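Local coordinates for N-acetyltransferase domain-containing protein (Deinococcus radiodurans, PDB 3S6F) that probably transfers an acetyl group from acetyl-coenzyme A to an acceptor amine, as a GNAT-family enzyme that binds coenzyme A, at the interface of chains A and B. Coordinates in Å, arbitrary orientation; residue numbers count along the deposited sequence, not the author numbering. Chains: chain A/B, Hypothetical acetyltransferase.

Strand 126-134 carries both contacts. In contact 1 the two copies of it, one from each chain, run antiparallel across the two-fold axis. In contact 2 the same strand of chain B pairs on with strand 107-112 of chain A and with A:Lys126. The C-alpha centres of the two contacts lie about 9 Å apart, and A:Leu110 belongs to both. Bridges of one B strand to two A elements show that it is inserted between them, so the sheets of the two chains merge. With the twins generated by the two-fold, this suggests an intimate dimer built by strand insertion, although the structure alone does not prove it in solution.

Contact 1: the interface of chains A and B. Residues chain A 110, 128-130; chain B 110, 128-130.
A:Ala128 and A:Ala130 pair with B:Ala130 and B:Ala128 in an antiparallel register, with A:Asn129 opposite B:Asn129 on the two-fold axis. Four backbone hydrogen bonds define this ladder. A:Ala128 N gives to B:Ala130 O at 2.8 Å, and its twin does the same with the chains exchanged. In the other pair, B:Ala130 N reaches A:Ala128 O at 2.9 Å, but the donor stands above the carbonyl plane, 55° out of it, and so is not on a lone pair. The Ala130 methyls pack on the backbone of the other chain: A:Ala130 CB lies 3.4 Å from B:Asn129 O. The two Ala130 residues also meet directly, A:Ala130 CA against B:Ala130 CB at 3.8 Å. Small side chains probably suit so close an approach. From the neighbouring strand, A:Leu110 O comes to 3.3 Å from B:Ala130 CA, and the twin contact repeats this with the chains exchanged.

The side chain of A:Asn129 makes its contact across the interface through water, with CB and CG carrying the amide toward the water pair. CG is set anti to the carbonyl carbon (chi1 -56°), and chi2 of -73° then turns the oxygen branch, rather than ND2, toward the two waters over the axis. OD1 at the tip is 2.9 Å from water 2. That water also contacts B:Ala128 O, so the amide oxygen is coupled to the opposite backbone. By symmetry, water 1 links B:Asn129 OD1 to A:Ala128 O. The chain of contacts closes at the axis, where the oxygens of water 1 and water 2 are 3.0 Å apart.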
loop_
_atom_site.group_PDB
_atom_site.type_symbol
_atom_site.label_atom_id
_atom_site.label_comp_id
_atom_site.label_asym_id
_atom_site.label_seq_id
_atom_site.Cartn_x
_atom_site.Cartn_y
_atom_site.Cartn_z
ATOM N N LEU A 110 -2.862 4.229 5.033
ATOM C CA LEU A 110 -1.506 4.698 5.304
ATOM C C LEU A 110 -1.195 4.481 6.770
ATOM O O LEU A 110 -2.095 4.291 7.576
ATOM C CB LEU A 110 -1.313 6.170 4.880
ATOM C CG LEU A 110 -2.183 7.188 5.622
ATOM C CD1 LEU A 110 -1.491 7.714 6.905
ATOM C CD2 LEU A 110 -2.523 8.344 4.682
ATOM N N ALA A 128 -7.292 2.876 12.592
ATOM C CA ALA A 128 -7.239 1.467 12.969
ATOM C C ALA A 128 -5.781 1.133 13.306
ATOM O O ALA A 128 -4.969 2.039 13.564
ATOM C CB ALA A 128 -7.799 0.537 11.837
ATOM N N ASN A 129 -5.409 -0.149 13.278
ATOM C CA ASN A 129 -4.040 -0.547 13.571
ATOM C C ASN A 129 -3.246 -0.669 12.282
ATOM O O ASN A 129 -3.694 -1.356 11.360
ATOM C CB ASN A 129 -4.008 -1.890 14.276
ATOM C CG ASN A 129 -4.840 -1.909 15.535
ATOM O OD1 ASN A 129 -4.444 -1.322 16.530
ATOM N ND2 ASN A 129 -5.994 -2.523 15.480
ATOM N N ALA A 130 -2.062 -0.084 12.243
ATOM C CA ALA A 130 -1.081 -0.339 11.155
ATOM C C ALA A 130 -0.079 -1.351 11.690
ATOM O O ALA A 130 0.612 -1.079 12.680
ATOM C CB ALA A 130 -0.369 0.932 10.732
ATOM N N LEU B 110 0.363 -2.773 6.602
ATOM C CA LEU B 110 -1.008 -3.233 6.403
ATOM C C LEU B 110 -1.874 -2.693 7.522
ATOM O O LEU B 110 -1.369 -2.273 8.553
ATOM C CB LEU B 110 -1.088 -4.772 6.298
ATOM C CG LEU B 110 -0.645 -5.540 7.545
ATOM C CD1 LEU B 110 -1.822 -5.784 8.523
ATOM C CD2 LEU B 110 -0.012 -6.866 7.124
ATOM N N ALA B 128 1.420 0.546 14.754
ATOM C CA ALA B 128 1.290 2.000 14.734
ATOM C C ALA B 128 -0.161 2.330 14.363
ATOM O O ALA B 128 -1.053 1.470 14.476
ATOM C CB ALA B 128 2.306 2.664 13.741
ATOM N N ASN B 129 -0.424 3.548 13.886
ATOM C CA ASN B 129 -1.773 3.935 13.497
ATOM C C ASN B 129 -1.970 3.709 12.008
ATOM O O ASN B 129 -1.153 4.180 11.213
ATOM C CB ASN B 129 -2.020 5.402 13.790
ATOM C CG ASN B 129 -1.768 5.759 15.235
ATOM O OD1 ASN B 129 -2.562 5.404 16.093
ATOM N ND2 ASN B 129 -0.661 6.401 15.509
ATOM N N ALA B 130 -3.066 3.072 11.632
ATOM C CA ALA B 130 -3.508 3.014 10.214
ATOM C C ALA B 130 -4.588 4.071 10.043
ATOM O O ALA B 130 -5.634 4.005 10.702
ATOM C CB ALA B 130 -4.051 1.643 9.852
HETATM O O HOH W 1 -4.511 3.219 16.356
HETATM O O HOH W 2 -2.660 0.959 17.036
#

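Contact 2: the interface of chains A and B. Residues chain A 108, 110, 120, 125-126; chain B 131-133.
B:Phe132 and A:Lys126 exchange a pair of backbone hydrogen bonds, while B:Met131 and B:Leu133 turn the opposite way and do the same with A:Leu110 and A:Val108; B:Leu133 N to A:Val108 O, for example, spans 2.9 Å. Since successive B residues bond to different A segments, the B strand must lie between them.

On this backbone frame sit the side chains. CG of B:Phe132 is placed between its own N and carbonyl carbon (chi1 74°), which swings the ring alongside A:Lys126. The A:Lys126 side chain is poorly ordered, so the contact rests on its backbone carbonyl and CB. One ring face meets that residue near its rim: CD1 is 3.3 Å from the A:Lys126 carbonyl O, and CZ lies beneath A:Lys126 CB at 3.8 Å. Replacing B:Phe132 by an alanine would probably leave the A:Lys126 CB and carbonyl without their flat cover and open a gap beside the strand.

B:Met131, a selenomethionine, points to the other side, its chain bent at both later torsions. Its CE methyl comes within 3.5 Å of the same A:Lys126 O. A:Leu125 crosses it at about a right angle, CD2 against B:Met131 CB at 3.7 Å, and also meets B:Leu133, CG to CG. A:Leu110 CD1 touches B:Met131 CB from another direction at 3.8 Å. Further along, B:Met131 CG rests 3.8 Å from A:Tyr120 CB.

The second shell is seen in A:Leu110, whose own first torsion of 63° carries CD1 to a face of the A:Tyr120 ring, 3.7 Å above its plane and offset toward the rim. Tyrosine thus backs the leucine that packs on B:Met131. Together, strand pairing and this apolar cluster build the B strand into the sheet of chain A, probably stabilising the dimer.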
loop_
_atom_site.group_PDB
_atom_site.type_symbol
_atom_site.label_atom_id
_atom_site.label_comp_id
_atom_site.label_asym_id
_atom_site.label_seq_id
_atom_site.Cartn_x
_atom_site.Cartn_y
_atom_site.Cartn_z
ATOM N N VAL A 108 -8.243 2.946 0.864
ATOM C CA VAL A 108 -7.023 3.756 0.843
ATOM C C VAL A 108 -6.502 3.753 2.262
ATOM O O VAL A 108 -7.255 4.089 3.200
ATOM C CB VAL A 108 -7.243 5.191 0.384
ATOM C CG1 VAL A 108 -5.901 5.924 0.313
ATOM C CG2 VAL A 108 -7.940 5.216 -1.020
ATOM N N LEU A 110 -2.862 4.229 5.033
ATOM C CA LEU A 110 -1.506 4.698 5.304
ATOM C C LEU A 110 -1.195 4.481 6.770
ATOM O O LEU A 110 -2.095 4.291 7.576
ATOM C CB LEU A 110 -1.313 6.170 4.880
ATOM C CG LEU A 110 -2.183 7.188 5.622
ATOM C CD1 LEU A 110 -1.491 7.714 6.905
ATOM C CD2 LEU A 110 -2.523 8.344 4.682
ATOM N N TYR A 120 -4.558 13.773 9.677
ATOM C CA TYR A 120 -5.294 12.843 8.841
ATOM C C TYR A 120 -6.782 12.769 9.192
ATOM O O TYR A 120 -7.632 12.639 8.312
ATOM C CB TYR A 120 -4.660 11.448 8.875
ATOM C CG TYR A 120 -3.301 11.412 8.232
ATOM C CD1 TYR A 120 -3.180 11.555 6.856
ATOM C CD2 TYR A 120 -2.142 11.210 8.965
ATOM C CE1 TYR A 120 -1.935 11.541 6.215
ATOM C CE2 TYR A 120 -0.887 11.175 8.323
ATOM C CZ TYR A 120 -0.800 11.338 6.961
ATOM O OH TYR A 120 0.422 11.270 6.322
ATOM N N LEU A 125 -10.032 10.795 7.335
ATOM C CA LEU A 125 -9.557 9.425 7.517
ATOM C C LEU A 125 -9.897 8.946 8.922
ATOM O O LEU A 125 -9.954 9.744 9.863
ATOM C CB LEU A 125 -8.057 9.279 7.238
ATOM C CG LEU A 125 -7.654 9.370 5.754
ATOM C CD1 LEU A 125 -7.742 10.769 5.173
ATOM C CD2 LEU A 125 -6.234 8.806 5.558
ATOM N N LYS A 126 -10.143 7.654 9.041
ATOM C CA LYS A 126 -10.416 7.007 10.305
ATOM C C LYS A 126 -9.225 6.207 10.759
ATOM O O LYS A 126 -8.285 6.027 9.999
ATOM C CB LYS A 126 -11.703 6.183 10.181
ATOM C CG LYS A 126 -12.952 7.046 9.846
ATOM C CD LYS A 126 -13.179 8.240 10.808
ATOM C CE LYS A 126 -14.499 8.993 10.482
ATOM N NZ LYS A 126 -14.429 10.499 10.649
HETATM N N MSE B 131 -4.345 5.042 9.180
HETATM C CA MSE B 131 -5.379 6.001 8.817
HETATM C C MSE B 131 -5.946 5.532 7.485
HETATM O O MSE B 131 -5.200 5.148 6.577
HETATM C CB MSE B 131 -4.801 7.395 8.666
HETATM C CG MSE B 131 -3.997 7.865 9.872
HETATM SE SE MSE B 131 -4.963 7.807 11.571
HETATM C CE MSE B 131 -6.545 8.861 11.075
ATOM N N PHE B 132 -7.252 5.503 7.374
ATOM C CA PHE B 132 -7.893 4.883 6.231
ATOM C C PHE B 132 -9.194 5.511 5.810
ATOM O O PHE B 132 -9.873 6.194 6.569
ATOM C CB PHE B 132 -8.066 3.369 6.476
ATOM C CG PHE B 132 -9.155 3.050 7.467
ATOM C CD1 PHE B 132 -8.885 3.036 8.827
ATOM C CD2 PHE B 132 -10.456 2.811 7.059
ATOM C CE1 PHE B 132 -9.899 2.794 9.763
ATOM C CE2 PHE B 132 -11.467 2.548 7.971
ATOM C CZ PHE B 132 -11.182 2.557 9.322
ATOM N N LEU B 133 -9.529 5.232 4.555
ATOM C CA LEU B 133 -10.811 5.542 3.928
ATOM C C LEU B 133 -11.422 4.235 3.421
ATOM O O LEU B 133 -10.703 3.382 2.873
ATOM C CB LEU B 133 -10.669 6.495 2.721
ATOM C CG LEU B 133 -10.119 7.844 3.073
ATOM C CD1 LEU B 133 -9.752 8.574 1.776
ATOM C CD2 LEU B 133 -11.092 8.648 3.919
#